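PDB 6ULY: amino acid adenylation domain-containing protein from Bacillus stratosphericus LAMA 585, which probably selects an alpha-keto acid and activates it with ATP as an acyl adenylate, serving a nonribosomal depsipeptide synthetase. Local coordinates for residues Q252-L257 against N279-E284; A205-T210 against V340-A345; K283-G288 against A318-K323; L32-N37 against A80-F85; I407-I412 against G455-M460. All coordinates share one frame; numbering follows the deposited sequence.

Interaction 1 (Q252-L257 against N279-E284); sequences QPLRWL and NDYEKE. With SO4 (sulfate ion), chain N; SO4 (sulfate ion), chain O.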
# COMPACT_ATOMS: atom_id res chain seq x y z
N GLN A 252 23.89 6.79 -22.84
CA GLN A 252 24.60 7.96 -23.35
C GLN A 252 23.61 9.10 -23.48
O GLN A 252 23.06 9.35 -24.57
CB GLN A 252 25.27 7.66 -24.70
CG GLN A 252 26.12 6.39 -24.73
CD GLN A 252 27.43 6.54 -23.97
OE1 GLN A 252 27.98 7.64 -23.86
NE2 GLN A 252 27.95 5.42 -23.46
N PRO A 253 23.34 9.83 -22.39
CA PRO A 253 22.32 10.89 -22.45
C PRO A 253 22.52 11.88 -23.58
O PRO A 253 21.53 12.40 -24.11
CB PRO A 253 22.45 11.56 -21.08
CG PRO A 253 22.98 10.48 -20.18
CD PRO A 253 23.90 9.66 -21.04
N LEU A 254 23.76 12.18 -23.97
CA LEU A 254 23.98 13.14 -25.04
C LEU A 254 23.40 12.69 -26.37
O LEU A 254 23.26 13.51 -27.28
CB LEU A 254 25.48 13.42 -25.20
CG LEU A 254 26.12 14.27 -24.10
CD1 LEU A 254 27.59 14.49 -24.41
CD2 LEU A 254 25.40 15.61 -23.93
N ARG A 255 23.04 11.41 -26.50
CA ARG A 255 22.33 10.96 -27.69
C ARG A 255 21.04 11.74 -27.89
O ARG A 255 20.61 11.94 -29.03
CB ARG A 255 22.03 9.47 -27.59
CG ARG A 255 23.23 8.62 -27.90
CD ARG A 255 22.99 7.16 -27.59
NE ARG A 255 24.18 6.39 -27.90
CZ ARG A 255 24.42 5.16 -27.48
NH1 ARG A 255 23.54 4.53 -26.70
NH2 ARG A 255 25.54 4.55 -27.83
N TRP A 256 20.39 12.16 -26.81
CA TRP A 256 19.22 13.03 -26.94
C TRP A 256 19.55 14.21 -27.84
O TRP A 256 18.80 14.53 -28.78
CB TRP A 256 18.78 13.52 -25.56
CG TRP A 256 17.34 13.94 -25.46
CD1 TRP A 256 16.36 13.79 -26.40
CD2 TRP A 256 16.72 14.59 -24.34
NE1 TRP A 256 15.17 14.31 -25.94
CE2 TRP A 256 15.37 14.80 -24.67
CE3 TRP A 256 17.18 15.01 -23.08
CZ2 TRP A 256 14.47 15.41 -23.80
CZ3 TRP A 256 16.28 15.62 -22.22
CH2 TRP A 256 14.94 15.82 -22.58
N LEU A 257 20.67 14.88 -27.58
CA LEU A 257 21.08 16.00 -28.43
C LEU A 257 21.28 15.54 -29.87
O LEU A 257 20.73 16.13 -30.80
CB LEU A 257 22.35 16.64 -27.87
CG LEU A 257 22.25 17.17 -26.44
CD1 LEU A 257 23.48 18.00 -26.10
CD2 LEU A 257 20.98 17.99 -26.23
N ASN A 279 22.60 18.07 -18.02
CA ASN A 279 23.38 19.12 -17.36
C ASN A 279 24.68 18.57 -16.79
O ASN A 279 25.65 19.32 -16.64
CB ASN A 279 22.56 19.78 -16.26
CG ASN A 279 21.40 20.59 -16.81
OD1 ASN A 279 21.37 20.92 -18.00
ND2 ASN A 279 20.44 20.91 -15.96
N ASP A 280 24.72 17.28 -16.45
CA ASP A 280 25.95 16.69 -15.92
C ASP A 280 27.05 16.60 -16.97
O ASP A 280 28.18 16.27 -16.62
CB ASP A 280 25.67 15.29 -15.37
CG ASP A 280 24.80 15.31 -14.12
OD1 ASP A 280 24.80 16.33 -13.40
OD2 ASP A 280 24.13 14.29 -13.87
N TYR A 281 26.74 16.88 -18.24
CA TYR A 281 27.68 16.76 -19.34
C TYR A 281 28.07 18.12 -19.91
O TYR A 281 28.31 18.25 -21.12
CB TYR A 281 27.10 15.89 -20.46
CG TYR A 281 27.01 14.42 -20.14
CD1 TYR A 281 27.98 13.53 -20.58
CD2 TYR A 281 25.94 13.91 -19.40
CE1 TYR A 281 27.90 12.18 -20.30
CE2 TYR A 281 25.85 12.56 -19.11
CZ TYR A 281 26.83 11.70 -19.56
OH TYR A 281 26.74 10.36 -19.27
N GLU A 282 28.15 19.16 -19.07
CA GLU A 282 28.44 20.49 -19.59
C GLU A 282 29.82 20.54 -20.24
O GLU A 282 30.02 21.25 -21.23
CB GLU A 282 28.34 21.53 -18.48
CG GLU A 282 29.41 21.43 -17.41
CD GLU A 282 29.33 22.57 -16.41
OE1 GLU A 282 28.75 23.62 -16.75
OE2 GLU A 282 29.85 22.41 -15.29
N LYS A 283 30.79 19.80 -19.69
CA LYS A 283 32.13 19.80 -20.26
C LYS A 283 32.10 19.35 -21.72
O LYS A 283 32.60 20.05 -22.61
CB LYS A 283 33.05 18.90 -19.44
N GLU A 284 31.51 18.18 -21.98
CA GLU A 284 31.47 17.65 -23.33
C GLU A 284 30.44 18.35 -24.20
O GLU A 284 30.53 18.27 -25.44
CB GLU A 284 31.20 16.14 -23.30
CG GLU A 284 30.27 15.65 -22.20
CD GLU A 284 30.99 15.32 -20.90
OE1 GLU A 284 31.80 14.36 -20.88
OE2 GLU A 284 30.76 16.01 -19.89
S SO4 N . 25.67 1.58 -25.75
O1 SO4 N . 24.46 2.29 -25.48
O2 SO4 N . 25.67 0.33 -25.04
O3 SO4 N . 25.78 1.33 -27.16
O4 SO4 N . 26.80 2.37 -25.32
S SO4 O . 26.38 4.61 -31.60
O1 SO4 O . 25.10 5.22 -31.39
O2 SO4 O . 27.26 4.97 -30.52
O3 SO4 O . 26.23 3.18 -31.64
O4 SO4 O . 26.94 5.07 -32.84
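R255 NH1, just past the P253 and L254 that pack on Y281, gives a 2.7 Å hydrogen bond to O1 of one sulfate ion and also reaches the backbone O of D248. NH2 of R255 holds O2 of a second sulfate at 3.2 Å and makes only a weak bond back to O3 of the first. Both anions, probably from the crystallisation liquor, lie at the guanidinium edge, while Q252 CG sits 3.5 Å above one face, so the flat group is fixed from two directions. A type I turn from Q252 to R255 leads into helix 255-262, and this turn is what meets the connection between helices 272-279 and 282-285 in the AMP-binding domain. Y281 occupies the N-cap position there. Its side chain crosses P253 at about a right angle: P253 CD lies 3.4 Å from Y281 OH, and P253 CG is 3.7 Å from Y281 CE2. L254 takes the inner end of the tyrosine, with CD2 3.9 Å from Y281 CB. Its other methyl, CD1, comes 3.7 Å from CG of E284, whose chi1 of 35° puts that methylene in the plane of the Y281 ring, at its edge.

Interaction 2 (A205-T210 against V340-A345); sequences AANQFT and VVFSFA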
# COMPACT_ATOMS: atom_id res chain seq x y z
N ALA A 205 -4.81 20.82 -28.66
CA ALA A 205 -5.32 22.19 -28.68
C ALA A 205 -4.49 23.11 -27.80
O ALA A 205 -4.22 24.26 -28.17
CB ALA A 205 -6.78 22.22 -28.24
N ALA A 206 -4.08 22.64 -26.62
CA ALA A 206 -3.32 23.49 -25.71
C ALA A 206 -1.92 23.77 -26.26
O ALA A 206 -1.41 24.89 -26.11
CB ALA A 206 -3.23 22.84 -24.33
N ASN A 207 -1.29 22.78 -26.88
CA ASN A 207 0.05 22.94 -27.42
C ASN A 207 0.08 23.38 -28.87
O ASN A 207 1.15 23.71 -29.38
CB ASN A 207 0.83 21.63 -27.29
CG ASN A 207 1.14 21.28 -25.86
OD1 ASN A 207 2.08 21.82 -25.27
ND2 ASN A 207 0.35 20.37 -25.28
N GLN A 208 -1.07 23.38 -29.55
CA GLN A 208 -1.13 23.72 -30.98
C GLN A 208 -0.28 22.76 -31.80
O GLN A 208 0.37 23.14 -32.77
CB GLN A 208 -0.71 25.17 -31.22
CG GLN A 208 -1.61 26.19 -30.53
CD GLN A 208 -1.15 27.62 -30.74
OE1 GLN A 208 -1.07 28.10 -31.87
NE2 GLN A 208 -0.85 28.32 -29.65
N PHE A 209 -0.28 21.49 -31.39
CA PHE A 209 0.39 20.47 -32.18
C PHE A 209 -0.24 20.38 -33.57
O PHE A 209 -1.43 20.63 -33.75
CB PHE A 209 0.31 19.11 -31.48
CG PHE A 209 1.13 19.02 -30.21
CD1 PHE A 209 2.30 19.75 -30.07
CD2 PHE A 209 0.73 18.20 -29.17
CE1 PHE A 209 3.05 19.66 -28.91
CE2 PHE A 209 1.47 18.11 -28.01
CZ PHE A 209 2.63 18.84 -27.88
N THR A 210 0.59 20.02 -34.55
CA THR A 210 0.16 19.99 -35.94
C THR A 210 0.82 18.82 -36.65
O THR A 210 1.75 18.19 -36.14
CB THR A 210 0.51 21.30 -36.66
OG1 THR A 210 1.92 21.53 -36.55
CG2 THR A 210 -0.24 22.47 -36.06
N VAL A 340 -2.43 16.83 -18.17
CA VAL A 340 -3.64 17.64 -18.16
C VAL A 340 -3.35 19.11 -17.91
O VAL A 340 -4.27 19.92 -17.97
CB VAL A 340 -4.66 17.11 -17.13
CG1 VAL A 340 -5.13 15.71 -17.52
CG2 VAL A 340 -4.06 17.10 -15.72
N VAL A 341 -2.10 19.47 -17.63
CA VAL A 341 -1.69 20.86 -17.50
C VAL A 341 -0.37 21.04 -18.24
O VAL A 341 0.49 20.15 -18.22
CB VAL A 341 -1.53 21.29 -16.03
CG1 VAL A 341 -2.89 21.40 -15.35
CG2 VAL A 341 -0.63 20.32 -15.27
N PHE A 342 -0.21 22.20 -18.88
CA PHE A 342 1.03 22.56 -19.57
C PHE A 342 1.35 24.02 -19.26
O PHE A 342 0.47 24.88 -19.35
CB PHE A 342 0.91 22.37 -21.09
CG PHE A 342 0.83 20.94 -21.53
CD1 PHE A 342 1.98 20.21 -21.77
CD2 PHE A 342 -0.40 20.33 -21.72
CE1 PHE A 342 1.91 18.90 -22.18
CE2 PHE A 342 -0.47 19.01 -22.14
CZ PHE A 342 0.68 18.30 -22.37
N SER A 343 2.61 24.29 -18.92
CA SER A 343 3.08 25.64 -18.64
C SER A 343 3.89 26.15 -19.82
O SER A 343 4.83 25.49 -20.27
CB SER A 343 3.93 25.67 -17.37
OG SER A 343 4.55 26.93 -17.20
N PHE A 344 3.52 27.33 -20.32
CA PHE A 344 4.19 27.95 -21.47
C PHE A 344 4.95 29.21 -21.07
O PHE A 344 5.12 30.12 -21.88
CB PHE A 344 3.19 28.29 -22.56
CG PHE A 344 2.21 27.20 -22.86
CD1 PHE A 344 2.50 26.22 -23.78
CD2 PHE A 344 0.98 27.16 -22.21
CE1 PHE A 344 1.60 25.21 -24.06
CE2 PHE A 344 0.08 26.16 -22.48
CZ PHE A 344 0.38 25.18 -23.40
N ALA A 345 5.43 29.26 -19.83
CA ALA A 345 5.99 30.48 -19.26
C ALA A 345 7.46 30.38 -18.88
O ALA A 345 8.03 31.38 -18.43
CB ALA A 345 5.18 30.89 -18.01
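This is an amide-on-aromatic contact, in which the last turn of helix 193-207 is laid against the end of strand 338-342. N207 and F342 carry it. ND2 of N207 sits 3.4 Å above the F342 ring, over its centre. The amide plane is 86° from the ring plane, so the group stands almost upright with its N-O edge toward the ring and OD1 off toward CD1. The CG of N207 lies beside its own backbone N (chi1 -69°), and ND2 is hydrogen-bonded to the carbonyl O of T203 one turn back. OD1 is bonded to NH1 of R328 on strand 327-333. Both ends of the amide are therefore held, which should fix its rotation over the phenyl ring. F342 lies on strand 338-342, between strands 327-333 and 385-386 of the large mixed sheet of the AMP-binding domain, just after a classic beta bulge in which V340 and V341 both face F331. Its side chain comes within about 6 Å of the bound keto acyl adenylate, so N207 probably backs a residue close to the adenylate pocket. F344, two residues on, has CE1 3.6 Å from N207 OD1, which meets the ring at its edge, and CZ 3.3 Å from the carbonyl O of A206. Just past the helix end, the F209 ring packs under N207, CB 3.3 Å above its plane.

Interaction 3 (K283-G288 against A318-K323); sequences KEISSG and APHGLK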
# COMPACT_ATOMS: atom_id res chain seq x y z
N LYS A 283 30.79 19.80 -19.69
CA LYS A 283 32.13 19.80 -20.26
C LYS A 283 32.10 19.35 -21.72
O LYS A 283 32.60 20.05 -22.61
CB LYS A 283 33.05 18.90 -19.44
N GLU A 284 31.51 18.18 -21.98
CA GLU A 284 31.47 17.65 -23.33
C GLU A 284 30.44 18.35 -24.20
O GLU A 284 30.53 18.27 -25.44
CB GLU A 284 31.20 16.14 -23.30
CG GLU A 284 30.27 15.65 -22.20
CD GLU A 284 30.99 15.32 -20.90
OE1 GLU A 284 31.80 14.36 -20.88
OE2 GLU A 284 30.76 16.01 -19.89
N ILE A 285 29.46 19.04 -23.60
CA ILE A 285 28.54 19.84 -24.39
C ILE A 285 29.22 21.11 -24.90
O ILE A 285 28.97 21.57 -26.01
CB ILE A 285 27.28 20.18 -23.58
CG1 ILE A 285 26.40 18.94 -23.41
CG2 ILE A 285 26.50 21.30 -24.26
CD1 ILE A 285 25.32 19.10 -22.34
N SER A 286 30.09 21.69 -24.07
CA SER A 286 30.84 22.88 -24.48
C SER A 286 31.92 22.56 -25.50
O SER A 286 32.55 23.48 -26.02
CB SER A 286 31.47 23.55 -23.26
OG SER A 286 32.55 22.79 -22.76
N SER A 287 32.15 21.27 -25.80
CA SER A 287 33.08 20.86 -26.84
C SER A 287 32.38 20.05 -27.92
O SER A 287 33.04 19.36 -28.70
CB SER A 287 34.23 20.05 -26.23
OG SER A 287 34.91 20.80 -25.23
N GLY A 288 31.05 20.11 -27.98
CA GLY A 288 30.28 19.46 -29.01
C GLY A 288 29.61 20.46 -29.94
O GLY A 288 29.71 21.68 -29.78
N ALA A 318 21.78 26.86 -25.05
CA ALA A 318 21.58 28.07 -25.85
C ALA A 318 22.58 28.20 -26.98
O ALA A 318 22.15 28.43 -28.13
CB ALA A 318 21.62 29.29 -24.92
N PRO A 319 23.89 28.07 -26.76
CA PRO A 319 24.83 28.18 -27.90
C PRO A 319 24.56 27.19 -29.02
O PRO A 319 24.94 27.46 -30.16
CB PRO A 319 26.20 27.94 -27.25
CG PRO A 319 25.92 27.30 -25.93
CD PRO A 319 24.60 27.85 -25.49
N HIS A 320 23.91 26.07 -28.73
CA HIS A 320 23.60 25.08 -29.76
C HIS A 320 22.26 25.34 -30.45
O HIS A 320 21.76 24.47 -31.17
CB HIS A 320 23.61 23.67 -29.16
CG HIS A 320 24.93 23.29 -28.54
ND1 HIS A 320 25.99 22.84 -29.29
CD2 HIS A 320 25.35 23.31 -27.26
CE1 HIS A 320 27.01 22.59 -28.48
NE2 HIS A 320 26.65 22.87 -27.25
N GLY A 321 21.68 26.52 -30.25
CA GLY A 321 20.47 26.90 -30.96
C GLY A 321 19.16 26.53 -30.28
O GLY A 321 18.11 26.60 -30.94
N LEU A 322 19.18 26.15 -29.01
CA LEU A 322 17.93 25.85 -28.31
C LEU A 322 17.32 27.16 -27.81
O LEU A 322 17.92 27.85 -26.98
CB LEU A 322 18.17 24.90 -27.14
CG LEU A 322 16.88 24.35 -26.51
CD1 LEU A 322 16.27 23.27 -27.39
CD2 LEU A 322 17.13 23.84 -25.11
N LYS A 323 16.14 27.50 -28.33
CA LYS A 323 15.45 28.69 -27.86
C LYS A 323 15.11 28.53 -26.38
O LYS A 323 14.85 27.43 -25.89
CB LYS A 323 14.18 28.93 -28.67
CG LYS A 323 14.44 29.57 -30.03
CD LYS A 323 13.19 29.55 -30.91
CE LYS A 323 12.98 28.20 -31.58
NZ LYS A 323 14.05 27.89 -32.58
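One hydrogen bond joins the two segments: H320 NE2 donates to the backbone O of I285 over 2.9 Å. It is bent, with an N-H...O angle of 132°. The acceptor lies close to the imidazole plane, but seen from the other side the nitrogen stands above the carbonyl plane, 41° out of it. I285 O is also the target of a weak backbone bond from G288 N, so two donors share it. Beside this bond, CE1 of H320 comes 3.1 Å from the backbone O of G288, a close C-H...O approach at the ring edge, and that oxygen too lies in the ring plane. The imidazole thus presents one edge to two carbonyls. Van der Waals contact comes from the CG2 methyl of I285 against the NE2-CD2 side of the imidazole. CG2, placed anti to the backbone N while CG1 takes the position beside it (chi1 -72°), lies 3.4 Å from H320 NE2 and 3.8 Å from H320 CD2. Around the histidine, W290 meets its ring edge-to-face, and the H320 backbone is hydrogen-bonded to L292. Within 283-288 the S286 hydroxyl turns back on the helix, OG giving a 2.7 Å bond to K283 O. Taken together, this is a type I beta turn from I285 to G288, with a histidine from the loop after helix 307-317 reaching the carbonyls of the turn's first and last residues.

Interaction 4 (L32-N37 against A80-F85); sequences LTYIVN and AMVTAF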
# COMPACT_ATOMS: atom_id res chain seq x y z
N LEU A 32 6.59 6.59 -38.66
CA LEU A 32 7.51 6.36 -37.57
C LEU A 32 8.91 6.08 -38.10
O LEU A 32 9.09 5.51 -39.18
CB LEU A 32 7.05 5.18 -36.71
CG LEU A 32 5.70 5.36 -36.02
CD1 LEU A 32 4.72 4.27 -36.46
CD2 LEU A 32 5.88 5.36 -34.51
N THR A 33 9.91 6.49 -37.32
CA THR A 33 11.30 6.14 -37.58
C THR A 33 11.92 5.65 -36.28
O THR A 33 11.96 6.39 -35.29
CB THR A 33 12.09 7.33 -38.13
OG1 THR A 33 11.24 8.14 -38.95
CG2 THR A 33 13.25 6.84 -38.98
N TYR A 34 12.39 4.41 -36.28
CA TYR A 34 12.98 3.78 -35.10
C TYR A 34 14.50 3.85 -35.21
O TYR A 34 15.08 3.35 -36.18
CB TYR A 34 12.52 2.33 -34.98
CG TYR A 34 11.02 2.19 -35.00
CD1 TYR A 34 10.28 2.31 -33.83
CD2 TYR A 34 10.33 1.95 -36.19
CE1 TYR A 34 8.91 2.18 -33.84
CE2 TYR A 34 8.96 1.82 -36.20
CZ TYR A 34 8.25 1.94 -35.02
OH TYR A 34 6.88 1.81 -35.02
N ILE A 35 15.13 4.47 -34.22
CA ILE A 35 16.58 4.61 -34.22
C ILE A 35 17.21 3.30 -33.79
O ILE A 35 16.78 2.67 -32.81
CB ILE A 35 17.02 5.76 -33.29
CG1 ILE A 35 16.36 7.07 -33.74
CG2 ILE A 35 18.55 5.88 -33.27
CD1 ILE A 35 16.86 8.31 -33.03
N VAL A 36 18.23 2.87 -34.52
CA VAL A 36 19.02 1.69 -34.17
C VAL A 36 20.39 2.08 -33.64
O VAL A 36 20.87 1.51 -32.66
CB VAL A 36 19.14 0.74 -35.38
CG1 VAL A 36 20.00 -0.47 -35.02
CG2 VAL A 36 17.77 0.31 -35.86
N ASN A 37 21.04 3.05 -34.28
CA ASN A 37 22.32 3.58 -33.82
C ASN A 37 22.56 4.91 -34.52
O ASN A 37 21.66 5.45 -35.19
CB ASN A 37 23.45 2.57 -34.08
CG ASN A 37 23.54 2.16 -35.54
OD1 ASN A 37 23.84 2.97 -36.41
ND2 ASN A 37 23.28 0.88 -35.81
N ALA A 80 8.25 -3.48 -32.73
CA ALA A 80 7.32 -4.57 -32.47
C ALA A 80 6.17 -4.14 -31.56
O ALA A 80 5.03 -4.59 -31.73
CB ALA A 80 8.07 -5.76 -31.85
N MET A 81 6.45 -3.26 -30.58
CA MET A 81 5.41 -2.87 -29.63
C MET A 81 4.38 -1.95 -30.27
O MET A 81 3.17 -2.15 -30.10
CB MET A 81 6.04 -2.19 -28.41
CG MET A 81 5.02 -1.60 -27.44
SD MET A 81 5.65 -1.46 -25.75
CE MET A 81 7.22 -0.64 -26.03
N VAL A 82 4.85 -0.92 -30.98
CA VAL A 82 3.94 -0.04 -31.72
C VAL A 82 3.06 -0.87 -32.65
O VAL A 82 1.84 -0.66 -32.73
CB VAL A 82 4.74 1.01 -32.50
CG1 VAL A 82 3.85 1.71 -33.52
CG2 VAL A 82 5.37 2.02 -31.56
N THR A 83 3.66 -1.81 -33.37
CA THR A 83 2.89 -2.63 -34.30
C THR A 83 1.92 -3.53 -33.56
O THR A 83 0.77 -3.69 -33.97
CB THR A 83 3.84 -3.47 -35.16
OG1 THR A 83 4.72 -2.61 -35.88
CG2 THR A 83 3.07 -4.34 -36.15
N ALA A 84 2.37 -4.14 -32.46
CA ALA A 84 1.50 -5.00 -31.67
C ALA A 84 0.34 -4.21 -31.07
O ALA A 84 -0.78 -4.72 -30.98
CB ALA A 84 2.31 -5.68 -30.56
N PHE A 85 0.60 -2.97 -30.66
CA PHE A 85 -0.46 -2.14 -30.09
C PHE A 85 -1.57 -1.91 -31.10
O PHE A 85 -2.76 -2.01 -30.77
CB PHE A 85 0.12 -0.82 -29.62
CG PHE A 85 -0.92 0.17 -29.16
CD1 PHE A 85 -1.37 0.15 -27.85
CD2 PHE A 85 -1.43 1.11 -30.03
CE1 PHE A 85 -2.32 1.06 -27.42
CE2 PHE A 85 -2.38 2.02 -29.60
CZ PHE A 85 -2.83 1.99 -28.30
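V82 lies across the hydroxyl end of Y34, with both CB and CG1 of the valine 3.4 Å from Y34 OH. CG1, turned anti to the backbone N at chi1 167°, is the closer methyl to the oxygen. The second methyl, CG2, is near both Y34 OH, at 3.8 Å, and the edge of the phenol ring, where it lies near the ring plane and 4.2 Å from Y34 CE1. CG1 also has a neighbour on the strand, for L32 CD1 packs 4.0 Å away from it. L32 and Y34 alternate along the strand, so both side chains leave the same face of the sheet, and V82 fits against the pair of them. The tyrosine oxygen sits beside hydrocarbon here, but it is not without a polar partner: OH is hydrogen-bonded to OE1 of Q44, and the same glutamine reaches T83 OG1 of the helix through its NE2. Q44 therefore ties the strand residue to the helix residue next to V82. H79 meets the Y34 ring edge-to-face, and a sulfate ion comes within about 3 Å of the Y34 side chain. In the fold, strand 31-35 runs between strands 41-45 and 240-243 of the large mixed sheet. Helix 78-91 lies against its face, and L49 of helix 46-62 touches both L32 and V82 beside it.

Interaction 5 (I407-I412 against G455-M460); sequences IGRVQI and GREKDM. With SO4 (sulfate ion), chain K.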
# COMPACT_ATOMS: atom_id res chain seq x y z
N ILE A 407 -2.10 25.55 -0.33
CA ILE A 407 -1.71 24.17 -0.63
C ILE A 407 -2.79 23.22 -0.12
O ILE A 407 -3.16 23.25 1.06
CB ILE A 407 -0.35 23.85 -0.00
CG1 ILE A 407 0.75 24.66 -0.71
CG2 ILE A 407 -0.08 22.35 -0.09
CD1 ILE A 407 2.13 24.49 -0.10
N GLY A 408 -3.28 22.37 -1.01
CA GLY A 408 -4.27 21.37 -0.65
C GLY A 408 -4.21 20.16 -1.55
O GLY A 408 -3.22 19.96 -2.27
N ARG A 409 -5.25 19.34 -1.53
CA ARG A 409 -5.30 18.11 -2.31
C ARG A 409 -5.81 18.40 -3.71
O ARG A 409 -6.90 18.95 -3.89
CB ARG A 409 -6.20 17.08 -1.61
CG ARG A 409 -5.60 16.54 -0.33
CD ARG A 409 -6.65 16.35 0.75
NE ARG A 409 -6.09 15.69 1.92
CZ ARG A 409 -5.37 16.30 2.86
NH1 ARG A 409 -5.13 17.60 2.78
NH2 ARG A 409 -4.90 15.61 3.89
N VAL A 410 -5.02 18.01 -4.71
CA VAL A 410 -5.36 18.25 -6.11
C VAL A 410 -6.40 17.23 -6.55
O VAL A 410 -6.23 16.02 -6.34
CB VAL A 410 -4.11 18.19 -7.00
CG1 VAL A 410 -4.48 18.50 -8.45
CG2 VAL A 410 -3.03 19.13 -6.50
N GLN A 411 -7.46 17.71 -7.19
CA GLN A 411 -8.48 16.83 -7.74
C GLN A 411 -8.75 17.24 -9.18
O GLN A 411 -8.61 18.41 -9.55
CB GLN A 411 -9.78 16.89 -6.93
CG GLN A 411 -9.66 16.32 -5.52
CD GLN A 411 -11.00 16.23 -4.81
OE1 GLN A 411 -11.96 16.91 -5.17
NE2 GLN A 411 -11.07 15.37 -3.80
N ILE A 412 -9.14 16.26 -9.99
CA ILE A 412 -9.29 16.45 -11.43
C ILE A 412 -10.67 15.99 -11.86
O ILE A 412 -11.09 14.87 -11.51
CB ILE A 412 -8.22 15.68 -12.22
CG1 ILE A 412 -6.81 16.05 -11.74
CG2 ILE A 412 -8.37 15.96 -13.70
CD1 ILE A 412 -6.45 17.50 -11.96
N GLY A 455 3.80 18.56 -3.51
CA GLY A 455 4.11 17.33 -2.80
C GLY A 455 3.03 16.29 -3.04
O GLY A 455 2.19 16.43 -3.94
N ARG A 456 3.08 15.24 -2.23
CA ARG A 456 2.16 14.12 -2.31
C ARG A 456 1.62 13.80 -0.93
O ARG A 456 2.24 14.12 0.09
CB ARG A 456 2.83 12.87 -2.90
CG ARG A 456 3.27 13.01 -4.34
CD ARG A 456 3.98 11.76 -4.82
NE ARG A 456 5.22 11.53 -4.08
CZ ARG A 456 5.96 10.43 -4.17
NH1 ARG A 456 5.59 9.44 -4.97
NH2 ARG A 456 7.07 10.32 -3.45
N GLU A 457 0.45 13.16 -0.90
CA GLU A 457 -0.14 12.76 0.38
C GLU A 457 0.71 11.68 1.05
O GLU A 457 0.93 11.73 2.27
CB GLU A 457 -1.56 12.26 0.17
CG GLU A 457 -2.52 13.30 -0.39
CD GLU A 457 -3.97 12.96 -0.11
OE1 GLU A 457 -4.28 12.63 1.05
OE2 GLU A 457 -4.79 13.01 -1.05
N LYS A 458 1.19 10.70 0.28
CA LYS A 458 2.05 9.67 0.84
C LYS A 458 3.35 10.25 1.38
O LYS A 458 4.01 9.61 2.20
CB LYS A 458 2.35 8.60 -0.22
CG LYS A 458 3.14 9.10 -1.42
CD LYS A 458 3.44 7.98 -2.41
CE LYS A 458 2.36 7.87 -3.47
NZ LYS A 458 2.62 6.75 -4.42
N ASP A 459 3.72 11.45 0.94
CA ASP A 459 4.93 12.13 1.41
C ASP A 459 4.65 13.02 2.61
O ASP A 459 5.23 14.10 2.74
CB ASP A 459 5.54 12.94 0.27
CG ASP A 459 6.08 12.06 -0.84
OD1 ASP A 459 6.01 10.82 -0.71
OD2 ASP A 459 6.59 12.61 -1.84
N MET A 460 3.77 12.59 3.51
CA MET A 460 3.43 13.33 4.71
C MET A 460 3.87 12.54 5.94
O MET A 460 3.69 11.31 5.99
CB MET A 460 1.92 13.60 4.78
CG MET A 460 1.40 14.56 3.72
SD MET A 460 -0.29 15.13 3.99
CE MET A 460 -1.20 13.59 3.94
S SO4 K . -7.77 12.02 1.53
O1 SO4 K . -8.94 11.31 1.05
O2 SO4 K . -7.72 11.96 2.97
O3 SO4 K . -7.79 13.40 1.12
O4 SO4 K . -6.60 11.39 0.99
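R409 and E457 cross at about a right angle, with guanidinium and carboxylate planes 63° apart, so they do not pair side by side. What joins them directly is a long salt bridge, R409 NE to E457 OE1 at 3.7 Å, reached obliquely to the guanidinium. With chi1 at -70°, R409 CG sits beside the backbone N and 3.7 Å from E457 OE2; the bend at chi2 then directs CD and NE toward a sulfate ion. R409 NE gives O3 of this ion a 3.0 Å hydrogen bond, in the guanidinium plane, and H399 and K112 of the second subunit hold it further. E457 OE2 is itself bonded to H439 NE2, which probably helps set the carboxylate. M460 CE comes obliquely to NH2 of R409, 4.2 Å away, on the same side of the guanidinium plane as E457 OE1. Behind E457, R456 grips D459 side-on, NE and NH2 both bonding to the single atom OD2 at 2.8 Å. The sequence GREKD resembles the hinge motif of adenylation domains, the link to their C-terminal subdomain. In the five-stranded antiparallel sheet, strands 408-413 and 450-456 are not neighbours: strand 438-447 runs between them, and R409 passes along its H439 and L443 to reach E457.

From the N terminus, interaction 4 closes first, bringing strand 31-35 of the large mixed sheet together with helix 78-91. Interaction 2 then closes the longest loop, from 205-210 to 340-345, and works on the same sheet through strand 338-342. Nested inside that loop are interaction 1, which ties 252-257 to 279-284, and interaction 3, which starts on K283 and E284 where interaction 1 ends. These two touch, I285 CG1 lying 3.5 Å from L254 CD2, so helix 282-285 serves both. Interaction 5 follows last, in the separate five-stranded sheet, with its centre about 37 Å from those of interactions 3 and 4.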